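PDB 3LPE: transcription elongation factor Spt5 from Methanocaldococcus jannaschii, which pairs with Spt4 and stimulates transcription elongation, its NGN domain, the part present here, mediating the interaction with RNA polymerase. Local coordinates for the interface of chains A and B. Residues are numbered along the deposited sequence; one frame, centred on the assembly and turned at random. Chains: chain A, Putative transcription antitermination protein nusG; chain B, DNA-directed RNA polymerase subunit E''.

The interface of chains A and B. Residues chain A 26-27, 30, 43; chain B 30, 32, 34, 52.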
loop_
_atom_site.group_PDB
_atom_site.type_symbol
_atom_site.label_atom_id
_atom_site.label_comp_id
_atom_site.label_asym_id
_atom_site.label_seq_id
_atom_site.Cartn_x
_atom_site.Cartn_y
_atom_site.Cartn_z
ATOM N N ALA A 26 -6.626 -2.807 2.378
ATOM C CA ALA A 26 -5.742 -1.691 2.019
ATOM C C ALA A 26 -6.575 -0.551 1.414
ATOM O O ALA A 26 -6.322 0.604 1.704
ATOM C CB ALA A 26 -4.709 -2.147 1.026
ATOM N N GLY A 27 -7.539 -0.899 0.567
ATOM C CA GLY A 27 -8.433 0.073 -0.052
ATOM C C GLY A 27 -9.314 0.835 0.927
ATOM O O GLY A 27 -9.420 2.060 0.866
ATOM N N ALA A 30 -7.102 3.207 2.972
ATOM C CA ALA A 30 -6.681 4.447 2.297
ATOM C C ALA A 30 -7.818 5.471 2.327
ATOM O O ALA A 30 -7.611 6.647 2.601
ATOM C CB ALA A 30 -6.256 4.164 0.868
ATOM N N ILE A 43 0.399 2.141 2.378
ATOM C CA ILE A 43 -0.208 0.877 2.767
ATOM C C ILE A 43 0.268 -0.137 1.750
ATOM O O ILE A 43 0.224 0.109 0.551
ATOM C CB ILE A 43 -1.742 0.957 2.742
ATOM C CG1 ILE A 43 -2.239 2.057 3.679
ATOM C CG2 ILE A 43 -2.373 -0.357 3.224
ATOM C CD1 ILE A 43 -3.622 2.538 3.306
ATOM N N LEU B 30 0.068 -4.692 -4.200
ATOM C CA LEU B 30 -0.573 -3.384 -4.086
ATOM C C LEU B 30 0.194 -2.485 -3.125
ATOM O O LEU B 30 0.461 -2.861 -1.973
ATOM C CB LEU B 30 -2.027 -3.535 -3.628
ATOM C CG LEU B 30 -2.799 -2.266 -3.258
ATOM C CD1 LEU B 30 -2.842 -1.327 -4.452
ATOM C CD2 LEU B 30 -4.221 -2.636 -2.823
ATOM N N ILE B 32 -0.234 1.445 -1.875
ATOM C CA ILE B 32 -1.024 2.657 -1.949
ATOM C C ILE B 32 -0.211 3.736 -1.286
ATOM O O ILE B 32 0.066 3.655 -0.088
ATOM C CB ILE B 32 -2.347 2.540 -1.194
ATOM C CG1 ILE B 32 -3.208 1.416 -1.782
ATOM C CG2 ILE B 32 -3.110 3.857 -1.234
ATOM C CD1 ILE B 32 -4.501 1.224 -1.030
ATOM N N ILE B 34 -0.184 7.352 -0.015
ATOM C CA ILE B 34 -1.070 8.441 0.349
ATOM C C ILE B 34 -0.286 9.756 0.410
ATOM O O ILE B 34 -0.759 10.796 -0.035
ATOM C CB ILE B 34 -1.735 8.154 1.704
ATOM C CG1 ILE B 34 -2.568 6.858 1.610
ATOM C CG2 ILE B 34 -2.621 9.298 2.113
ATOM C CD1 ILE B 34 -3.081 6.374 2.938
ATOM N N LYS B 52 -2.274 4.551 -6.280
ATOM C CA LYS B 52 -2.116 3.154 -5.983
ATOM C C LYS B 52 -1.264 2.561 -7.092
ATOM O O LYS B 52 -1.432 2.918 -8.250
ATOM C CB LYS B 52 -3.501 2.491 -5.916
ATOM C CG LYS B 52 -4.490 3.273 -5.035
ATOM C CD LYS B 52 -5.937 2.972 -5.408
ATOM C CE LYS B 52 -6.555 1.945 -4.473
ATOM N NZ LYS B 52 -6.942 2.594 -3.193
#
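An antiparallel beta bridge between A:Ile43 of the Spt5 NGN domain and B:Ile32 of Spt4 joins the two subunits edge to edge, and a helix of the NGN domain packs against the same Spt4 strand. The backbones of the two isoleucines bond in both directions: B:Ile32 N donates a hydrogen bond to A:Ile43 O at 2.8 Å, almost straight at 170°. The return bond, from A:Ile43 N to B:Ile32 O, is 2.9 Å long and lies in the carbonyl plane, though more bent.

The side chain of B:Ile32 points at the helix and meets it with both branches. Its CG2 methyl touches the A:Ala30 CB methyl at 3.8 Å. The other branch starts with CG1 anti to the carbonyl carbon (chi1 -61°) and runs on extended, carrying CD1 to the helix backbone, 3.3 Å from A:Ala26 O, and close to the methyls of both alanines. The small residues A:Ala26, A:Gly27 and A:Ala30 probably let strand and helix come this close.

On either side of B:Ile32 the apolar contact continues. B:Leu30 brings CD2 to within 3.9 Å of A:Ala26 CB, while the end methyls of B:Ile34 and A:Ile43 meet where their side chains cross. B:Lys52, poorly ordered, reaches loosely towards A:Gly27.

In the Spt4/5 heterodimer, strand 30-33 of Spt4 thus extends the NGN sheet beyond strand 40-45, with helix 22-35 packed over the junction.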